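Syndapin (Drosophila melanogaster, PDB 3I2W) binds phospholipid membranes as a homodimer through its F-BAR domain, the part crystallised here, and probably helps to regulate the endocytosis of plasma-membrane proteins. Local coordinates at residues D177-Q180 / K181-Q185; F229-I232 / L233-V236; G8-K11 / R12-R16. All blocks are in the same frame, centred on the assembly; numbering follows the deposited sequence.

Contact 1: D177-Q180 / K181-Q185; sequences DRVQ and KTKDQ
The carbonyl oxygen of Val179 is approached by three donors of the next helical turn. Lys183 N gives Val179 O the regular i to i+4 bond at 2.9 Å; Thr182 N adds a weak i to i+3 bond, and Thr182 OG1 stands 2.9 Å from the same Val179 O. This is one turn of helix 169-240, a long helix of the F-BAR domain, in a part of the arm that the second subunit does not touch. Thr182 OG1 also lies 3.0 Å from Arg178 O, and its single proton can serve either acceptor. Both are close because, with chi1 near 60°, OG1 folds back over the preceding turn; threonine suits this place, covering a carbonyl with its hydroxyl while the side chain also touches Glu151 of helix 114-159. Lys183 runs beside Val179, the two side chains pointing the same way, and its methylenes pass over Val179 O before NZ comes within 3.5 Å of Val179 CG1. Both residues also pack on Thr155, so valine fills the seam between the helices while lysine brings an aliphatic stem to it. On the exposed flank the Gln180 side chain crosses that of Lys183 at about a right angle, its OE1 4.0 Å from Lys183 CD.

Contact 2: F229-I232 / L233-V236; sequences FKEI and LFNV
Lys230 and Phe234, one helical turn apart, extend side by side in the same direction, and Lys230 CE is 3.9 Å from Phe234 CE2. The lysine reaches there with CG anti to the backbone N (chi1 -159°) and an extended chain that bends only at its last torsion. Glu231 comes to the same ring from its neighbouring position: its chain crosses that of Phe234 at a slant, the carboxylate plane is turned 44° from the ring plane, and OE1 lies 4.0 Å from Phe234 CD2. Both approach the CD2-CE2 part of the ring, from opposite sides of its plane.

These residues lie on helix 169-240 in the central part of the F-BAR dimer, and the helix divides its faces among different neighbours. Ile232 and Val236, whose CG2 methyls are 4.3 Å apart, belong to the buried side; Ile232 packs on Val94 and Ile98 of helix 63-105, and Val236 on Ile31 of helix 11-58. Phe229 turns its ring toward Leu23 and Leu27 of helix 11-58. Asn235 meets helix 63-105 beside Ile232, its amide well suited to pair with that of Gln97, whose NE2 donates a hydrogen bond to Asn235 OD1. Leu233 and Phe234 pack on Ile259 of the second subunit. Apolar Ile232, Val236 and Leu233 thus suit surfaces pressed against other helices.

Regular backbone bonds hold the turn, among them Leu233 N to Phe229 O at 3.0 Å and Val236 N to Ile232 O at 2.7 Å. Lys230 NZ is hydrogen-bonded to Ala262 O of the second subunit, with Asn260 O of that subunit as a weak second partner, so lysine's long apolar stem lies along Phe234 while its charged end crosses the dimer interface.

Contact 3: G8-K11 / R12-R16; sequences GNYK and RTTKR
Asn9 lies alongside Arg12, both side chains heading the same way, with the amide carbon CG 4.0 Å from Arg12 NH1 at the guanidinium edge and the two planes 72° apart. Neither group spends its polar atoms on the other: Asn9 ND2 bonds to Ser3 O, while Arg12 donates through NH1 to Asp2 O of the same chain, and through NE to His275 and NH2 to Asn274 O, both of the second subunit. A guanidinium, with donors on several sides, suits this junction between an N-terminal segment and a partner chain. Residues 8-11 form a type I beta turn that leads into the first turn of helix 11-58 of the F-BAR domain. Gly8 begins it with a positive phi of 79°, which glycine tolerates easily. Tyr10 O then receives Thr14 N at 3.2 Å, and Lys11 O receives Lys15 N at 2.8 Å. Tyr10 and Thr14 slant past one another, Thr14 CG2 reaching the ring edge 4.0 Å from Tyr10 CD2, and the ring stacks with Phe123 of helix 114-159. Thr14 OG1 is hydrogen-bonded to Glu120 OE2 of that helix.

Contacts 1 and 2 share helix 169-240 but sit at separated places along it, their centres about 72 Å apart in an elongated domain. Contact 3, at the start of helix 11-58, is about 46 Å from contact 1 and about 27 Å from contact 2, centre to centre; the nearest atoms of contacts 2 and 3 remain about 10 Å apart. Contacts 2 and 3 both touch the second subunit and so belong to the dimer core, whereas contact 1 lies on an arm that the partner chain does not reach there. None of the contacts supplies a ligand to the sodium ion, though Phe229 of contact 2 packs on Glu61 of the second subunit, a residue of that site.

Contact 1: D177-Q180 / K181-Q185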
ATOM      1  N   ASP B 177     -88.101  -3.651  11.199  1.00 42.13           N
ATOM      2  CA  ASP B 177     -87.476  -2.857  12.223  1.00 46.20           C
ATOM      3  C   ASP B 177     -85.997  -2.777  12.002  1.00 48.85           C
ATOM      4  O   ASP B 177     -85.425  -1.711  12.206  1.00 49.45           O
ATOM      5  CB  ASP B 177     -87.750  -3.414  13.610  1.00 46.64           C
ATOM      6  CG  ASP B 177     -89.164  -3.156  14.079  1.00 47.97           C
ATOM      7  OD1 ASP B 177     -89.979  -2.501  13.352  1.00 49.76           O
ATOM      8  OD2 ASP B 177     -89.453  -3.626  15.193  1.00 50.18           O
ATOM      9  N   ARG B 178     -85.388  -3.902  11.612  1.00 51.77           N
ATOM     10  CA  ARG B 178     -83.962  -3.964  11.315  1.00 54.47           C
ATOM     11  C   ARG B 178     -83.553  -2.965  10.256  1.00 55.13           C
ATOM     12  O   ARG B 178     -82.585  -2.276  10.437  1.00 55.53           O
ATOM     13  CB  ARG B 178     -83.582  -5.328  10.834  1.00 55.40           C
ATOM     14  CG  ARG B 178     -82.712  -6.097  11.759  1.00 61.20           C
ATOM     15  CD  ARG B 178     -82.210  -7.333  11.006  1.00 70.95           C
ATOM     16  NE  ARG B 178     -82.199  -8.531  11.850  1.00 78.81           N
ATOM     17  CZ  ARG B 178     -81.689  -9.714  11.488  1.00 82.94           C
ATOM     18  NH1 ARG B 178     -81.139  -9.872  10.283  1.00 84.47           N
ATOM     19  NH2 ARG B 178     -81.735 -10.747  12.335  1.00 84.11           N
ATOM     20  N   VAL B 179     -84.292  -2.872   9.160  1.00 56.45           N
ATOM     21  CA  VAL B 179     -83.978  -1.914   8.088  1.00 57.62           C
ATOM     22  C   VAL B 179     -83.897  -0.492   8.617  1.00 58.66           C
ATOM     23  O   VAL B 179     -82.904   0.168   8.470  1.00 59.43           O
ATOM     24  CB  VAL B 179     -85.011  -1.979   6.927  1.00 57.61           C
ATOM     25  CG1 VAL B 179     -84.889  -0.783   6.012  1.00 56.19           C
ATOM     26  CG2 VAL B 179     -84.848  -3.274   6.141  1.00 56.95           C
ATOM     27  N   GLN B 180     -84.958  -0.028   9.239  1.00 60.38           N
ATOM     28  CA  GLN B 180     -85.016   1.310   9.790  1.00 61.64           C
ATOM     29  C   GLN B 180     -83.913   1.578  10.855  1.00 61.30           C
ATOM     30  O   GLN B 180     -83.473   2.716  11.017  1.00 61.58           O
ATOM     31  CB  GLN B 180     -86.435   1.516  10.357  1.00 62.23           C
ATOM     32  CG  GLN B 180     -86.731   2.889  10.970  1.00 67.18           C
ATOM     33  CD  GLN B 180     -86.721   4.023   9.932  1.00 73.81           C
ATOM     34  OE1 GLN B 180     -86.478   3.794   8.730  1.00 75.79           O
ATOM     35  NE2 GLN B 180     -86.986   5.255  10.397  1.00 74.77           N
ATOM     36  N   LYS B 181     -83.490   0.530  11.568  1.00 61.01           N
ATOM     37  CA  LYS B 181     -82.528   0.614  12.670  1.00 61.02           C
ATOM     38  C   LYS B 181     -81.136   0.624  12.076  1.00 60.09           C
ATOM     39  O   LYS B 181     -80.197   1.164  12.650  1.00 60.01           O
ATOM     40  CB  LYS B 181     -82.634  -0.615  13.598  1.00 61.41           C
ATOM     41  CG  LYS B 181     -82.513  -0.379  15.154  1.00 65.76           C
ATOM     42  CD  LYS B 181     -81.385   0.614  15.657  1.00 71.45           C
ATOM     43  CE  LYS B 181     -79.964  -0.017  15.770  1.00 74.11           C
ATOM     44  NZ  LYS B 181     -79.837  -1.105  16.813  1.00 75.89           N
ATOM     45  N   THR B 182     -80.994  -0.016  10.933  1.00 59.24           N
ATOM     46  CA  THR B 182     -79.712  -0.069  10.327  1.00 58.49           C
ATOM     47  C   THR B 182     -79.520   1.169   9.486  1.00 59.22           C
ATOM     48  O   THR B 182     -78.394   1.517   9.180  1.00 60.55           O
ATOM     49  CB  THR B 182     -79.503  -1.316   9.482  1.00 58.20           C
ATOM     50  OG1 THR B 182     -80.480  -1.348   8.446  1.00 56.82           O
ATOM     51  CG2 THR B 182     -79.536  -2.605  10.334  1.00 56.72           C
ATOM     52  N   LYS B 183     -80.577   1.857   9.091  1.00 59.19           N
ATOM     53  CA  LYS B 183     -80.317   3.110   8.425  1.00 59.38           C
ATOM     54  C   LYS B 183     -80.211   4.289   9.380  1.00 59.61           C
ATOM     55  O   LYS B 183     -79.734   5.343   9.001  1.00 59.30           O
ATOM     56  CB  LYS B 183     -81.244   3.357   7.257  1.00 59.57           C
ATOM     57  CG  LYS B 183     -82.704   3.266   7.539  1.00 60.91           C
ATOM     58  CD  LYS B 183     -83.489   3.193   6.211  1.00 62.46           C
ATOM     59  CE  LYS B 183     -82.867   2.191   5.245  1.00 61.78           C
ATOM     60  NZ  LYS B 183     -83.742   1.935   4.071  1.00 64.20           N
ATOM     61  N   ASP B 184     -80.636   4.100  10.625  1.00 60.56           N
ATOM     62  CA  ASP B 184     -80.169   4.954  11.710  1.00 61.72           C
ATOM     63  C   ASP B 184     -78.662   4.807  11.794  1.00 61.37           C
ATOM     64  O   ASP B 184     -77.972   5.789  12.023  1.00 61.62           O
ATOM     65  CB  ASP B 184     -80.702   4.515  13.068  1.00 62.43           C
ATOM     66  CG  ASP B 184     -82.193   4.634  13.185  1.00 66.83           C
ATOM     67  OD1 ASP B 184     -82.783   5.521  12.518  1.00 71.01           O
ATOM     68  OD2 ASP B 184     -82.781   3.845  13.975  1.00 71.56           O
ATOM     69  N   GLN B 185     -78.178   3.566  11.647  1.00 60.62           N
ATOM     70  CA  GLN B 185     -76.762   3.239  11.742  1.00 60.17           C
ATOM     71  C   GLN B 185     -75.925   3.920  10.654  1.00 59.20           C
ATOM     72  O   GLN B 185     -74.996   4.626  10.972  1.00 58.50           O
ATOM     73  CB  GLN B 185     -76.541   1.717  11.764  1.00 60.80           C
ATOM     74  CG  GLN B 185     -76.686   1.087  13.122  1.00 63.13           C
ATOM     75  CD  GLN B 185     -76.118   1.970  14.207  1.00 67.30           C
ATOM     76  OE1 GLN B 185     -76.750   2.947  14.620  1.00 69.02           O
ATOM     77  NE2 GLN B 185     -74.910   1.645  14.671  1.00 68.58           N
TER

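Contact 2: F229-I232 / L233-V236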
ATOM      1  N   PHE B 229     -17.090  14.655   9.599  1.00 27.00           N
ATOM      2  CA  PHE B 229     -16.533  13.712   8.639  1.00 27.58           C
ATOM      3  C   PHE B 229     -15.803  14.421   7.518  1.00 28.46           C
ATOM      4  O   PHE B 229     -14.782  13.940   7.056  1.00 29.18           O
ATOM      5  CB  PHE B 229     -17.596  12.748   8.083  1.00 26.64           C
ATOM      6  CG  PHE B 229     -17.851  11.536   8.961  1.00 24.01           C
ATOM      7  CD1 PHE B 229     -17.927  10.292   8.410  1.00 23.99           C
ATOM      8  CD2 PHE B 229     -18.032  11.655  10.334  1.00 21.88           C
ATOM      9  CE1 PHE B 229     -18.162   9.190   9.216  1.00 23.64           C
ATOM     10  CE2 PHE B 229     -18.274  10.569  11.136  1.00 18.89           C
ATOM     11  CZ  PHE B 229     -18.365   9.358  10.598  1.00 20.67           C
ATOM     12  N   LYS B 230     -16.299  15.579   7.096  1.00 29.73           N
ATOM     13  CA  LYS B 230     -15.615  16.334   6.066  1.00 29.92           C
ATOM     14  C   LYS B 230     -14.181  16.733   6.519  1.00 31.47           C
ATOM     15  O   LYS B 230     -13.221  16.692   5.728  1.00 32.96           O
ATOM     16  CB  LYS B 230     -16.435  17.541   5.668  1.00 28.59           C
ATOM     17  CG  LYS B 230     -16.046  18.027   4.316  1.00 27.24           C
ATOM     18  CD  LYS B 230     -16.295  19.517   4.182  1.00 28.59           C
ATOM     19  CE  LYS B 230     -15.898  19.994   2.788  1.00 31.85           C
ATOM     20  NZ  LYS B 230     -17.017  20.491   1.990  1.00 26.99           N
ATOM     21  N   GLU B 231     -14.033  17.058   7.802  1.00 31.35           N
ATOM     22  CA  GLU B 231     -12.795  17.543   8.283  1.00 31.84           C
ATOM     23  C   GLU B 231     -11.767  16.467   8.361  1.00 30.99           C
ATOM     24  O   GLU B 231     -10.608  16.698   8.051  1.00 31.69           O
ATOM     25  CB  GLU B 231     -12.967  18.108   9.700  1.00 32.59           C
ATOM     26  CG  GLU B 231     -13.765  19.491   9.750  1.00 39.71           C
ATOM     27  CD  GLU B 231     -13.462  20.392   8.439  1.00 48.77           C
ATOM     28  OE1 GLU B 231     -12.191  20.730   8.275  1.00 42.52           O
ATOM     29  OE2 GLU B 231     -14.481  20.714   7.609  1.00 48.24           O
ATOM     30  N   ILE B 232     -12.179  15.321   8.880  1.00 29.87           N
ATOM     31  CA  ILE B 232     -11.339  14.159   9.069  1.00 27.64           C
ATOM     32  C   ILE B 232     -10.881  13.712   7.683  1.00 27.36           C
ATOM     33  O   ILE B 232      -9.705  13.523   7.452  1.00 26.96           O
ATOM     34  CB  ILE B 232     -12.159  13.059   9.724  1.00 27.51           C
ATOM     35  CG1 ILE B 232     -12.409  13.355  11.186  1.00 26.72           C
ATOM     36  CG2 ILE B 232     -11.556  11.717   9.541  1.00 26.30           C
ATOM     37  CD1 ILE B 232     -11.202  13.438  11.988  1.00 31.63           C
ATOM     38  N   LEU B 233     -11.796  13.595   6.739  1.00 26.31           N
ATOM     39  CA  LEU B 233     -11.352  13.405   5.388  1.00 25.92           C
ATOM     40  C   LEU B 233     -10.197  14.335   4.956  1.00 26.01           C
ATOM     41  O   LEU B 233      -9.219  13.835   4.426  1.00 27.57           O
ATOM     42  CB  LEU B 233     -12.510  13.407   4.399  1.00 25.70           C
ATOM     43  CG  LEU B 233     -13.434  12.198   4.491  1.00 24.24           C
ATOM     44  CD1 LEU B 233     -14.393  12.173   3.360  1.00 25.73           C
ATOM     45  CD2 LEU B 233     -12.658  10.935   4.485  1.00 26.33           C
ATOM     46  N   PHE B 234     -10.260  15.639   5.174  1.00 25.62           N
ATOM     47  CA  PHE B 234      -9.101  16.497   4.912  1.00 25.76           C
ATOM     48  C   PHE B 234      -7.912  16.105   5.758  1.00 26.79           C
ATOM     49  O   PHE B 234      -6.761  16.136   5.299  1.00 29.01           O
ATOM     50  CB  PHE B 234      -9.382  17.952   5.246  1.00 25.75           C
ATOM     51  CG  PHE B 234     -10.229  18.698   4.214  1.00 25.48           C
ATOM     52  CD1 PHE B 234      -9.835  18.811   2.895  1.00 24.28           C
ATOM     53  CD2 PHE B 234     -11.380  19.342   4.593  1.00 24.67           C
ATOM     54  CE1 PHE B 234     -10.595  19.514   1.966  1.00 22.11           C
ATOM     55  CE2 PHE B 234     -12.138  20.060   3.656  1.00 25.70           C
ATOM     56  CZ  PHE B 234     -11.740  20.135   2.348  1.00 24.40           C
ATOM     57  N   ASN B 235      -8.147  15.748   7.005  1.00 26.52           N
ATOM     58  CA  ASN B 235      -7.048  15.381   7.848  1.00 25.81           C
ATOM     59  C   ASN B 235      -6.379  14.153   7.262  1.00 26.07           C
ATOM     60  O   ASN B 235      -5.179  14.076   7.255  1.00 26.83           O
ATOM     61  CB  ASN B 235      -7.546  15.073   9.238  1.00 25.72           C
ATOM     62  CG  ASN B 235      -7.925  16.319  10.026  1.00 27.06           C
ATOM     63  OD1 ASN B 235      -8.362  16.225  11.152  1.00 34.39           O
ATOM     64  ND2 ASN B 235      -7.765  17.461   9.449  1.00 29.74           N
ATOM     65  N   VAL B 236      -7.157  13.203   6.757  1.00 25.93           N
ATOM     66  CA  VAL B 236      -6.633  12.023   6.119  1.00 25.42           C
ATOM     67  C   VAL B 236      -5.757  12.480   4.972  1.00 26.36           C
ATOM     68  O   VAL B 236      -4.544  12.132   4.904  1.00 27.50           O
ATOM     69  CB  VAL B 236      -7.728  11.150   5.528  1.00 24.88           C
ATOM     70  CG1 VAL B 236      -7.106  10.010   4.809  1.00 25.25           C
ATOM     71  CG2 VAL B 236      -8.578  10.570   6.596  1.00 24.12           C
TER

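Contact 3: G8-K11 / R12-R16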
ATOM      1  N   GLY B   8     -45.167   5.930  12.922  1.00 34.39           N
ATOM      2  CA  GLY B   8     -43.970   5.103  13.011  1.00 32.72           C
ATOM      3  C   GLY B   8     -42.864   5.411  12.012  1.00 31.47           C
ATOM      4  O   GLY B   8     -41.749   4.982  12.180  1.00 31.63           O
ATOM      5  N   ASN B   9     -43.161   6.142  10.963  1.00 30.64           N
ATOM      6  CA  ASN B   9     -42.223   6.279   9.890  1.00 29.94           C
ATOM      7  C   ASN B   9     -41.065   7.207  10.141  1.00 29.48           C
ATOM      8  O   ASN B   9     -40.207   7.314   9.294  1.00 29.73           O
ATOM      9  CB  ASN B   9     -42.945   6.667   8.609  1.00 30.61           C
ATOM     10  CG  ASN B   9     -43.391   5.458   7.828  1.00 31.82           C
ATOM     11  OD1 ASN B   9     -43.043   4.343   8.160  1.00 37.35           O
ATOM     12  ND2 ASN B   9     -44.142   5.669   6.780  1.00 33.91           N
ATOM     13  N   TYR B  10     -41.016   7.842  11.307  1.00 28.65           N
ATOM     14  CA  TYR B  10     -39.894   8.683  11.680  1.00 27.97           C
ATOM     15  C   TYR B  10     -38.709   7.836  11.980  1.00 28.58           C
ATOM     16  O   TYR B  10     -37.635   8.332  12.280  1.00 29.12           O
ATOM     17  CB  TYR B  10     -40.210   9.475  12.916  1.00 28.09           C
ATOM     18  CG  TYR B  10     -40.713   8.643  14.056  1.00 28.07           C
ATOM     19  CD1 TYR B  10     -42.066   8.502  14.301  1.00 28.84           C
ATOM     20  CD2 TYR B  10     -39.851   8.000  14.878  1.00 28.21           C
ATOM     21  CE1 TYR B  10     -42.531   7.733  15.351  1.00 29.01           C
ATOM     22  CE2 TYR B  10     -40.305   7.251  15.925  1.00 31.01           C
ATOM     23  CZ  TYR B  10     -41.640   7.113  16.164  1.00 29.96           C
ATOM     24  OH  TYR B  10     -42.030   6.332  17.232  1.00 30.53           O
ATOM     25  N   LYS B  11     -38.879   6.539  11.855  1.00 29.17           N
ATOM     26  CA  LYS B  11     -37.850   5.639  12.267  1.00 29.54           C
ATOM     27  C   LYS B  11     -36.693   5.572  11.295  1.00 28.97           C
ATOM     28  O   LYS B  11     -35.600   5.225  11.691  1.00 28.61           O
ATOM     29  CB  LYS B  11     -38.447   4.289  12.585  1.00 30.02           C
ATOM     30  CG  LYS B  11     -39.473   4.405  13.682  1.00 34.76           C
ATOM     31  CD  LYS B  11     -39.520   3.187  14.671  1.00 42.90           C
ATOM     32  CE  LYS B  11     -40.991   2.887  15.077  1.00 43.35           C
ATOM     33  NZ  LYS B  11     -41.048   2.147  16.329  1.00 46.57           N
ATOM     34  N   ARG B  12     -36.909   5.945  10.038  1.00 28.74           N
ATOM     35  CA  ARG B  12     -35.770   6.119   9.125  1.00 28.28           C
ATOM     36  C   ARG B  12     -34.878   7.200   9.660  1.00 27.25           C
ATOM     37  O   ARG B  12     -33.715   6.995   9.711  1.00 28.51           O
ATOM     38  CB  ARG B  12     -36.187   6.385   7.693  1.00 28.44           C
ATOM     39  CG  ARG B  12     -37.387   5.488   7.303  1.00 32.66           C
ATOM     40  CD  ARG B  12     -37.506   5.100   5.821  1.00 38.16           C
ATOM     41  NE  ARG B  12     -37.923   6.213   4.971  1.00 39.17           N
ATOM     42  CZ  ARG B  12     -39.182   6.596   4.817  1.00 40.83           C
ATOM     43  NH1 ARG B  12     -40.159   5.969   5.460  1.00 42.23           N
ATOM     44  NH2 ARG B  12     -39.468   7.611   4.018  1.00 42.67           N
ATOM     45  N   THR B  13     -35.411   8.279  10.209  1.00 26.38           N
ATOM     46  CA  THR B  13     -34.554   9.328  10.726  1.00 25.08           C
ATOM     47  C   THR B  13     -33.808   8.912  11.978  1.00 24.91           C
ATOM     48  O   THR B  13     -32.626   9.230  12.131  1.00 24.46           O
ATOM     49  CB  THR B  13     -35.323  10.608  10.919  1.00 24.67           C
ATOM     50  OG1 THR B  13     -35.792  11.032   9.645  1.00 26.86           O
ATOM     51  CG2 THR B  13     -34.444  11.705  11.426  1.00 26.23           C
ATOM     52  N   THR B  14     -34.486   8.212  12.879  1.00 25.29           N
ATOM     53  CA  THR B  14     -33.836   7.821  14.092  1.00 26.41           C
ATOM     54  C   THR B  14     -32.835   6.721  13.740  1.00 26.92           C
ATOM     55  O   THR B  14     -31.748   6.703  14.274  1.00 27.42           O
ATOM     56  CB  THR B  14     -34.806   7.355  15.205  1.00 26.57           C
ATOM     57  OG1 THR B  14     -35.482   6.183  14.796  1.00 29.57           O
ATOM     58  CG2 THR B  14     -35.860   8.341  15.454  1.00 27.75           C
ATOM     59  N   LYS B  15     -33.150   5.834  12.799  1.00 26.79           N
ATOM     60  CA  LYS B  15     -32.189   4.778  12.481  1.00 26.23           C
ATOM     61  C   LYS B  15     -30.881   5.452  12.079  1.00 25.17           C
ATOM     62  O   LYS B  15     -29.796   4.949  12.352  1.00 25.24           O
ATOM     63  CB  LYS B  15     -32.727   3.827  11.399  1.00 26.31           C
ATOM     64  CG  LYS B  15     -31.782   2.768  10.953  1.00 27.48           C
ATOM     65  CD  LYS B  15     -32.473   1.630  10.151  1.00 30.41           C
ATOM     66  CE  LYS B  15     -31.455   0.885   9.183  1.00 32.88           C
ATOM     67  NZ  LYS B  15     -30.893   1.802   8.032  1.00 29.68           N
ATOM     68  N   ARG B  16     -31.004   6.627  11.488  1.00 24.02           N
ATOM     69  CA  ARG B  16     -29.856   7.324  10.936  1.00 23.86           C
ATOM     70  C   ARG B  16     -28.880   7.823  12.013  1.00 24.29           C
ATOM     71  O   ARG B  16     -27.709   7.910  11.764  1.00 24.77           O
ATOM     72  CB  ARG B  16     -30.283   8.459   9.996  1.00 22.82           C
ATOM     73  CG  ARG B  16     -29.069   9.276   9.569  1.00 23.70           C
ATOM     74  CD  ARG B  16     -29.382  10.552   8.789  1.00 22.91           C
ATOM     75  NE  ARG B  16     -30.201  11.480   9.550  1.00 22.38           N
ATOM     76  CZ  ARG B  16     -30.535  12.693   9.130  1.00 25.38           C
ATOM     77  NH1 ARG B  16     -30.056  13.171   7.977  1.00 28.07           N
ATOM     78  NH2 ARG B  16     -31.321  13.446   9.874  1.00 24.61           N
TER